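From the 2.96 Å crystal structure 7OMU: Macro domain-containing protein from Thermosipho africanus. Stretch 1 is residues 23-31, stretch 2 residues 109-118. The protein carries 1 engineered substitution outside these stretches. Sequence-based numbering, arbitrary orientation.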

# COMPACT_ATOMS: atom_id res chain seq x y z
N PHE A 23 -6.20 0.98 -20.73
CA PHE A 23 -5.29 2.03 -20.16
C PHE A 23 -3.87 1.46 -20.02
O PHE A 23 -3.71 0.23 -19.99
CB PHE A 23 -5.84 2.57 -18.82
CG PHE A 23 -6.45 1.58 -17.86
CD1 PHE A 23 -7.80 1.24 -17.92
CD2 PHE A 23 -5.68 1.01 -16.85
CE1 PHE A 23 -8.35 0.34 -17.02
CE2 PHE A 23 -6.23 0.11 -15.95
CZ PHE A 23 -7.56 -0.22 -16.03
N ARG A 24 -2.87 2.35 -19.99
CA ARG A 24 -1.53 2.08 -19.38
C ARG A 24 -0.64 3.33 -19.44
O ARG A 24 -0.64 4.03 -20.47
CB ARG A 24 -0.80 0.89 -20.01
CG ARG A 24 0.49 0.58 -19.26
CD ARG A 24 1.37 -0.46 -19.90
NE ARG A 24 1.75 -0.08 -21.25
CZ ARG A 24 2.11 -0.94 -22.19
NH1 ARG A 24 2.13 -2.24 -21.94
NH2 ARG A 24 2.43 -0.51 -23.40
N GLU A 25 0.09 3.57 -18.35
CA GLU A 25 1.24 4.51 -18.23
C GLU A 25 2.41 3.76 -17.57
O GLU A 25 2.16 2.74 -16.93
CB GLU A 25 0.86 5.69 -17.35
CG GLU A 25 0.05 6.77 -18.05
CD GLU A 25 -0.48 7.84 -17.13
OE1 GLU A 25 -0.74 7.52 -15.94
OE2 GLU A 25 -0.63 9.01 -17.59
N LEU A 26 3.63 4.26 -17.72
CA LEU A 26 4.81 3.84 -16.92
C LEU A 26 5.16 4.97 -15.95
O LEU A 26 4.72 6.12 -16.19
CB LEU A 26 5.97 3.50 -17.86
CG LEU A 26 5.77 2.26 -18.73
CD1 LEU A 26 6.74 2.25 -19.89
CD2 LEU A 26 5.93 0.99 -17.92
N TYR A 27 5.89 4.67 -14.88
CA TYR A 27 6.01 5.53 -13.68
C TYR A 27 7.46 5.59 -13.21
O TYR A 27 8.09 4.53 -13.04
CB TYR A 27 5.10 5.00 -12.58
CG TYR A 27 3.65 4.87 -12.99
CD1 TYR A 27 2.80 5.96 -12.95
CD2 TYR A 27 3.14 3.66 -13.43
CE1 TYR A 27 1.48 5.86 -13.35
CE2 TYR A 27 1.81 3.54 -13.81
CZ TYR A 27 0.98 4.64 -13.78
OH TYR A 27 -0.33 4.53 -14.16
N TYR A 28 7.98 6.81 -13.02
CA TYR A 28 9.33 7.10 -12.46
C TYR A 28 9.14 7.85 -11.14
O TYR A 28 8.57 8.95 -11.16
CB TYR A 28 10.16 7.89 -13.46
CG TYR A 28 11.54 8.26 -12.98
CD1 TYR A 28 12.58 7.34 -13.00
CD2 TYR A 28 11.82 9.53 -12.51
CE1 TYR A 28 13.86 7.69 -12.58
CE2 TYR A 28 13.09 9.89 -12.08
CZ TYR A 28 14.11 8.97 -12.11
OH TYR A 28 15.35 9.34 -11.68
N ILE A 29 9.58 7.24 -10.04
CA ILE A 29 9.57 7.85 -8.67
C ILE A 29 10.77 8.79 -8.56
O ILE A 29 11.87 8.37 -8.97
CB ILE A 29 9.63 6.75 -7.59
CG1 ILE A 29 8.45 5.79 -7.69
CG2 ILE A 29 9.72 7.37 -6.20
CD1 ILE A 29 8.68 4.48 -6.97
N THR A 30 10.57 9.99 -8.02
CA THR A 30 11.64 10.99 -7.80
C THR A 30 11.25 11.98 -6.69
O THR A 30 10.06 12.07 -6.36
CB THR A 30 11.98 11.75 -9.09
OG1 THR A 30 13.24 12.38 -8.91
CG2 THR A 30 10.92 12.76 -9.47
N HIS A 31 12.24 12.71 -6.17
CA HIS A 31 12.03 13.86 -5.26
C HIS A 31 11.35 14.97 -6.07
O HIS A 31 11.70 15.15 -7.24
CB HIS A 31 13.35 14.31 -4.62
CG HIS A 31 13.17 15.13 -3.38
ND1 HIS A 31 12.61 16.39 -3.40
CD2 HIS A 31 13.48 14.87 -2.10
CE1 HIS A 31 12.58 16.87 -2.18
NE2 HIS A 31 13.11 15.96 -1.36
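Stretch 2, residues 109-118: IVAVKWTIMK

The most unusual feature of this contact is what happens where the sheet pairing runs out: stretch 2 leaves its strand and turns into a short 3-10 segment, residues 114-117, which still packs against the start of stretch 1. Arg24 marks the place. Its CA-to-CB bond points sideways, but with chi1 and chi2 both t and chi3 p the guanidinium comes nearer to stretch 2. Met117 CE lies over one face of that group, 3.5 Å from Arg24 NH1, while Trp114 CB sits at its edge, 3.7 Å from Arg24 NH2. These are packing contacts, without a hydrogen bond between the residues. The turn itself is documented by phi/psi values from -42/-36 at Trp114 to -70/-20 at Met117 and by the bond from Met117 N to Trp114 O, 2.9 Å.

Before the turn, residues 109-113 are extended and run antiparallel to stretch 1. The strand axes approach to 4.4 Å and their N-to-C directions differ by 146°, so the strands are twisted well away from exact antiparallelism. The register is fixed by two reciprocal pairs of backbone hydrogen bonds. Leu26 N donates to Val112 O at 2.7 Å, and Val112 N returns a bond to Leu26 O at 2.6 Å; two residues along, Tyr28 N donates to Val110 O at 2.8 Å and Val110 N to Tyr28 O at 2.7 Å. All four N-H...O angles fall between 166° and 170°, so the bonds are nearly linear. Between these pairs, Tyr27 faces Ala111 in a non-hydrogen-bonded pair with CA atoms 4.7 Å apart. Here CA-H...O contacts bring Ala111 CA to 3.3 Å from Leu26 O and Tyr27 CA to 3.4 Å from Val110 O.

Side chains alternate across the sheet as the register requires. Tyr27, Ile29, Ile109 and Ala111 share one face, where Tyr27 CB packs 3.7 Å from Ile109 CG2 and Ile29 CG1 lies 4.1 Å from Ile109 CG1. Leu26, Tyr28, Val110 and Val112 occupy the other. Their paired CB atoms are 4.3 Å apart for Leu26 CB and Val112 CB, and 4.4 Å for Tyr28 CB and Val110 CB; beyond its CB the Tyr28 side chain leads away from stretch 2.

Leu26 links the two parts of the contact. Besides pairing with Val112, it places CD1 3.5 Å from Ile116 CG2 and 4.0 Å from Met117 SD, so the 3-10 segment closes over the same leucine that the strand holds by its backbone. Together the stretches bury 740 Å², summed over both sides.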

# COMPACT_ATOMS: atom_id res chain seq x y z
N ILE A 109 5.62 11.04 -8.57
CA ILE A 109 5.66 9.93 -9.55
C ILE A 109 5.40 10.53 -10.93
O ILE A 109 4.32 11.11 -11.14
CB ILE A 109 4.67 8.81 -9.16
CG1 ILE A 109 5.08 8.18 -7.83
CG2 ILE A 109 4.55 7.77 -10.26
CD1 ILE A 109 3.92 7.69 -6.99
N VAL A 110 6.40 10.46 -11.81
CA VAL A 110 6.34 11.03 -13.19
C VAL A 110 5.79 9.94 -14.10
O VAL A 110 6.42 8.87 -14.17
CB VAL A 110 7.72 11.53 -13.66
CG1 VAL A 110 7.67 12.08 -15.08
CG2 VAL A 110 8.29 12.58 -12.70
N ALA A 111 4.65 10.20 -14.73
CA ALA A 111 3.98 9.27 -15.67
C ALA A 111 4.62 9.41 -17.05
O ALA A 111 4.82 10.54 -17.51
CB ALA A 111 2.50 9.56 -15.71
N VAL A 112 4.94 8.27 -17.67
CA VAL A 112 5.52 8.17 -19.04
C VAL A 112 4.53 7.37 -19.89
O VAL A 112 4.02 6.37 -19.37
CB VAL A 112 6.91 7.51 -18.98
CG1 VAL A 112 7.51 7.29 -20.36
CG2 VAL A 112 7.87 8.31 -18.10
N LYS A 113 4.27 7.80 -21.12
CA LYS A 113 3.22 7.21 -22.01
C LYS A 113 3.60 5.77 -22.37
O LYS A 113 4.80 5.50 -22.52
CB LYS A 113 3.05 8.04 -23.28
CG LYS A 113 2.12 9.24 -23.15
CD LYS A 113 1.70 9.85 -24.48
CE LYS A 113 2.79 10.68 -25.13
NZ LYS A 113 3.05 11.94 -24.38
N TRP A 114 2.59 4.90 -22.51
CA TRP A 114 2.69 3.51 -23.05
C TRP A 114 3.62 3.52 -24.27
O TRP A 114 4.40 2.56 -24.45
CB TRP A 114 1.29 2.96 -23.40
CG TRP A 114 0.71 3.43 -24.70
CD1 TRP A 114 0.98 2.94 -25.95
CD2 TRP A 114 -0.28 4.47 -24.90
NE1 TRP A 114 0.25 3.60 -26.90
CE2 TRP A 114 -0.52 4.55 -26.29
CE3 TRP A 114 -0.95 5.35 -24.05
CZ2 TRP A 114 -1.43 5.46 -26.84
CZ3 TRP A 114 -1.84 6.26 -24.59
CH2 TRP A 114 -2.08 6.31 -25.97
N THR A 115 3.55 4.59 -25.05
CA THR A 115 4.14 4.75 -26.41
C THR A 115 5.66 4.54 -26.37
O THR A 115 6.22 4.23 -27.42
CB THR A 115 3.69 6.10 -26.99
OG1 THR A 115 3.75 5.99 -28.41
CG2 THR A 115 4.53 7.27 -26.52
N ILE A 116 6.31 4.68 -25.21
CA ILE A 116 7.79 4.49 -25.08
C ILE A 116 8.15 3.02 -25.27
O ILE A 116 9.31 2.73 -25.57
CB ILE A 116 8.33 5.04 -23.74
CG1 ILE A 116 9.85 5.18 -23.78
CG2 ILE A 116 7.89 4.19 -22.57
CD1 ILE A 116 10.40 6.14 -22.75
N MET A 117 7.18 2.11 -25.10
CA MET A 117 7.37 0.65 -25.25
C MET A 117 7.59 0.29 -26.73
O MET A 117 8.13 -0.81 -26.99
CB MET A 117 6.16 -0.12 -24.71
CG MET A 117 5.87 0.12 -23.23
SD MET A 117 6.75 -1.02 -22.14
CE MET A 117 5.59 -2.38 -22.13
N LYS A 118 7.18 1.17 -27.65
CA LYS A 118 7.34 0.99 -29.12
C LYS A 118 8.83 1.00 -29.48
O LYS A 118 9.18 0.29 -30.44
CB LYS A 118 6.60 2.07 -29.91
CG LYS A 118 5.08 1.93 -29.96
CD LYS A 118 4.42 2.85 -30.97
CE LYS A 118 2.91 2.83 -30.90
NZ LYS A 118 2.30 3.71 -31.93